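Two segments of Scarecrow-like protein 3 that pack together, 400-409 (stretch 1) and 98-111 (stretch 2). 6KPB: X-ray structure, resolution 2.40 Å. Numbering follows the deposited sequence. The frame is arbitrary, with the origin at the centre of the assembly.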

# COMPACT_ATOMS: atom_id res chain seq x y z
N GLU A 400 -3.94 10.87 -11.61
CA GLU A 400 -4.78 11.81 -12.35
C GLU A 400 -5.63 11.08 -13.39
O GLU A 400 -6.82 11.36 -13.52
CB GLU A 400 -3.91 12.87 -13.01
CG GLU A 400 -3.12 13.71 -12.02
CD GLU A 400 -2.17 14.69 -12.70
OE1 GLU A 400 -2.07 14.65 -13.94
OE2 GLU A 400 -1.53 15.49 -11.98
N ILE A 401 -5.03 10.14 -14.12
CA ILE A 401 -5.78 9.35 -15.09
C ILE A 401 -6.90 8.59 -14.39
O ILE A 401 -8.05 8.59 -14.85
CB ILE A 401 -4.84 8.39 -15.85
CG1 ILE A 401 -3.95 9.18 -16.82
CG2 ILE A 401 -5.64 7.33 -16.60
CD1 ILE A 401 -2.81 8.36 -17.40
N LYS A 402 -6.58 7.93 -13.27
CA LYS A 402 -7.59 7.18 -12.53
C LYS A 402 -8.72 8.08 -12.06
O LYS A 402 -9.89 7.70 -12.11
CB LYS A 402 -6.93 6.48 -11.34
CG LYS A 402 -7.90 5.82 -10.37
CD LYS A 402 -7.15 4.99 -9.34
CE LYS A 402 -7.46 5.44 -7.92
NZ LYS A 402 -6.76 4.60 -6.91
N ASN A 403 -8.39 9.29 -11.60
CA ASN A 403 -9.42 10.20 -11.10
C ASN A 403 -10.27 10.75 -12.24
O ASN A 403 -11.47 10.97 -12.06
CB ASN A 403 -8.78 11.34 -10.31
CG ASN A 403 -9.81 12.21 -9.61
OD1 ASN A 403 -10.07 13.34 -10.03
ND2 ASN A 403 -10.40 11.69 -8.55
N ILE A 404 -9.67 10.99 -13.41
CA ILE A 404 -10.42 11.51 -14.54
C ILE A 404 -11.39 10.46 -15.08
O ILE A 404 -12.50 10.80 -15.52
CB ILE A 404 -9.45 11.99 -15.64
CG1 ILE A 404 -8.67 13.22 -15.17
CG2 ILE A 404 -10.19 12.29 -16.93
CD1 ILE A 404 -7.51 13.58 -16.07
N ILE A 405 -11.02 9.18 -15.03
CA ILE A 405 -11.75 8.14 -15.74
C ILE A 405 -12.73 7.41 -14.83
O ILE A 405 -13.84 7.06 -15.25
CB ILE A 405 -10.76 7.15 -16.39
CG1 ILE A 405 -9.91 7.87 -17.44
CG2 ILE A 405 -11.50 5.98 -17.03
CD1 ILE A 405 -10.71 8.43 -18.60
N SER A 406 -12.37 7.19 -13.57
CA SER A 406 -13.15 6.32 -12.69
C SER A 406 -13.97 7.08 -11.65
O SER A 406 -14.75 6.44 -10.93
CB SER A 406 -12.23 5.33 -11.98
OG SER A 406 -11.45 5.97 -10.99
N CYS A 407 -13.84 8.39 -11.55
CA CYS A 407 -14.54 9.16 -10.53
C CYS A 407 -15.59 10.07 -11.15
O CYS A 407 -15.54 10.40 -12.34
CB CYS A 407 -13.56 9.99 -9.69
SG CYS A 407 -12.51 9.01 -8.60
N GLU A 408 -16.56 10.47 -10.32
CA GLU A 408 -17.64 11.35 -10.74
C GLU A 408 -18.02 12.27 -9.58
O GLU A 408 -17.61 12.07 -8.44
CB GLU A 408 -18.87 10.56 -11.21
CG GLU A 408 -18.76 10.01 -12.63
CD GLU A 408 -18.68 11.11 -13.68
OE1 GLU A 408 -19.07 12.26 -13.38
OE2 GLU A 408 -18.22 10.82 -14.80
N GLY A 409 -18.82 13.28 -9.91
CA GLY A 409 -19.30 14.21 -8.89
C GLY A 409 -18.15 14.95 -8.23
O GLY A 409 -17.16 15.32 -8.87
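Stretch 2, residues 98-111: AYFTEALANRILKS

How does stretch 2 lie on stretch 1? It is helical from A98 onward, continuing a helix that begins earlier in the chain, and it runs in broadly the same direction as the helix that carries I401 and I405. The two axes cross at -38° and approach to 8.2 Å. The backbones come close at two places: the CA atoms of K402 and A103 are 4.5 Å apart, and those of S406 and R107 4.1 Å.

What does I405 rest on? Its CB lies 3.8 Å from CB of A103, whose methyl group points toward stretch 1, and its CG2 reaches CD2 of L104 at 3.7 Å. L104 starts away from stretch 1, but the end of its side chain comes back nearer. One turn earlier, I401 packs on F100: its CG2 stands 3.6 Å from the centroid of the F100 ring, almost on the ring normal, in a CH-pi contact, while its CD1 is 3.5 Å from CE1 of F100.

Why does R107 cover so much surface? Its side chain is extended, with chi1 to chi3 all t, which carries the guanidinium to O of I405 and the carboxylate of E408. NH1 of R107 donates a hydrogen bond of 2.7 Å to O of I405, and NH2 of R107 makes a weak hydrogen bond of 3.3 Å to OE2 of E408, within a salt bridge. Both acceptors lie near the guanidinium plane, at its edge.

What fills the space around S406? Its CB sits 3.4 Å from O of A103 and 3.9 Å from CB of both N106 and R107, while its OG donates a hydrogen bond of 2.6 Å to O of K402, within stretch 1. Farther along, K110 lays its CD 3.3 Å from O of S406 and brings NZ within 3.5 Å of SG of C407.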

# COMPACT_ATOMS: atom_id res chain seq x y z
N ALA A 98 -1.73 0.53 -19.31
CA ALA A 98 -1.81 -0.05 -17.97
C ALA A 98 -2.59 0.85 -17.02
O ALA A 98 -3.42 0.37 -16.24
CB ALA A 98 -0.40 -0.31 -17.42
N TYR A 99 -2.35 2.16 -17.07
CA TYR A 99 -3.01 3.07 -16.14
C TYR A 99 -4.44 3.38 -16.56
O TYR A 99 -5.31 3.56 -15.70
CB TYR A 99 -2.20 4.35 -16.00
CG TYR A 99 -0.83 4.09 -15.41
CD1 TYR A 99 -0.67 3.85 -14.06
CD2 TYR A 99 0.30 4.07 -16.22
CE1 TYR A 99 0.57 3.59 -13.52
CE2 TYR A 99 1.55 3.82 -15.69
CZ TYR A 99 1.68 3.58 -14.34
OH TYR A 99 2.92 3.32 -13.81
N PHE A 100 -4.72 3.42 -17.87
CA PHE A 100 -6.10 3.57 -18.31
C PHE A 100 -6.89 2.28 -18.10
O PHE A 100 -8.10 2.34 -17.83
CB PHE A 100 -6.15 3.99 -19.78
CG PHE A 100 -5.84 5.44 -20.00
CD1 PHE A 100 -4.53 5.86 -20.19
CD2 PHE A 100 -6.85 6.39 -20.03
CE1 PHE A 100 -4.24 7.19 -20.39
CE2 PHE A 100 -6.56 7.73 -20.23
CZ PHE A 100 -5.26 8.13 -20.41
N THR A 101 -6.24 1.12 -18.21
CA THR A 101 -6.93 -0.14 -17.94
C THR A 101 -7.33 -0.23 -16.48
O THR A 101 -8.48 -0.55 -16.16
CB THR A 101 -6.05 -1.32 -18.33
OG1 THR A 101 -5.81 -1.30 -19.75
CG2 THR A 101 -6.72 -2.63 -17.97
N GLU A 102 -6.39 0.05 -15.57
CA GLU A 102 -6.71 0.04 -14.15
C GLU A 102 -7.81 1.05 -13.83
O GLU A 102 -8.70 0.78 -13.02
CB GLU A 102 -5.46 0.33 -13.32
CG GLU A 102 -5.74 0.64 -11.86
CD GLU A 102 -4.60 0.25 -10.93
OE1 GLU A 102 -3.62 -0.35 -11.41
OE2 GLU A 102 -4.69 0.54 -9.72
N ALA A 103 -7.76 2.22 -14.47
CA ALA A 103 -8.78 3.24 -14.27
C ALA A 103 -10.15 2.72 -14.70
O ALA A 103 -11.13 2.83 -13.96
CB ALA A 103 -8.42 4.51 -15.03
N LEU A 104 -10.23 2.16 -15.91
CA LEU A 104 -11.50 1.64 -16.41
C LEU A 104 -12.04 0.54 -15.51
O LEU A 104 -13.24 0.50 -15.21
CB LEU A 104 -11.34 1.13 -17.84
CG LEU A 104 -11.26 2.17 -18.95
CD1 LEU A 104 -11.05 1.50 -20.30
CD2 LEU A 104 -12.52 3.02 -18.97
N ALA A 105 -11.16 -0.36 -15.06
CA ALA A 105 -11.60 -1.43 -14.17
C ALA A 105 -12.08 -0.88 -12.83
O ALA A 105 -12.98 -1.44 -12.22
CB ALA A 105 -10.47 -2.43 -13.96
N ASN A 106 -11.48 0.23 -12.37
CA ASN A 106 -11.95 0.85 -11.14
C ASN A 106 -13.34 1.45 -11.32
O ASN A 106 -14.16 1.41 -10.40
CB ASN A 106 -10.96 1.92 -10.69
CG ASN A 106 -10.42 1.66 -9.29
OD1 ASN A 106 -9.48 0.89 -9.11
ND2 ASN A 106 -11.01 2.32 -8.30
N ARG A 107 -13.62 2.01 -12.50
CA ARG A 107 -14.92 2.64 -12.73
C ARG A 107 -16.04 1.61 -12.70
O ARG A 107 -17.07 1.81 -12.04
CB ARG A 107 -14.92 3.39 -14.06
CG ARG A 107 -16.21 4.14 -14.33
CD ARG A 107 -16.17 4.88 -15.66
NE ARG A 107 -17.36 5.70 -15.84
CZ ARG A 107 -17.48 6.95 -15.41
NH1 ARG A 107 -16.48 7.53 -14.76
NH2 ARG A 107 -18.61 7.62 -15.61
N ILE A 108 -15.88 0.49 -13.42
CA ILE A 108 -16.90 -0.54 -13.41
C ILE A 108 -17.00 -1.22 -12.06
O ILE A 108 -18.05 -1.79 -11.73
CB ILE A 108 -16.64 -1.59 -14.51
CG1 ILE A 108 -15.45 -2.46 -14.14
CG2 ILE A 108 -16.40 -0.92 -15.83
CD1 ILE A 108 -14.89 -3.21 -15.32
N LEU A 109 -15.93 -1.18 -11.26
CA LEU A 109 -16.02 -1.67 -9.89
C LEU A 109 -16.96 -0.80 -9.06
O LEU A 109 -17.64 -1.31 -8.17
CB LEU A 109 -14.63 -1.72 -9.26
CG LEU A 109 -14.50 -2.53 -7.97
CD1 LEU A 109 -14.88 -3.98 -8.22
CD2 LEU A 109 -13.08 -2.44 -7.42
N LYS A 110 -17.01 0.50 -9.35
CA LYS A 110 -17.92 1.39 -8.64
C LYS A 110 -19.37 1.15 -9.00
O LYS A 110 -20.26 1.63 -8.29
CB LYS A 110 -17.56 2.85 -8.91
CG LYS A 110 -16.24 3.30 -8.30
CD LYS A 110 -16.09 4.81 -8.39
CE LYS A 110 -14.89 5.30 -7.60
NZ LYS A 110 -14.90 6.79 -7.46
N SER A 111 -19.64 0.42 -10.09
CA SER A 111 -21.02 0.11 -10.45
C SER A 111 -21.67 -0.87 -9.48
O SER A 111 -22.89 -1.02 -9.51
CB SER A 111 -21.07 -0.45 -11.88
OG SER A 111 -20.34 -1.66 -11.99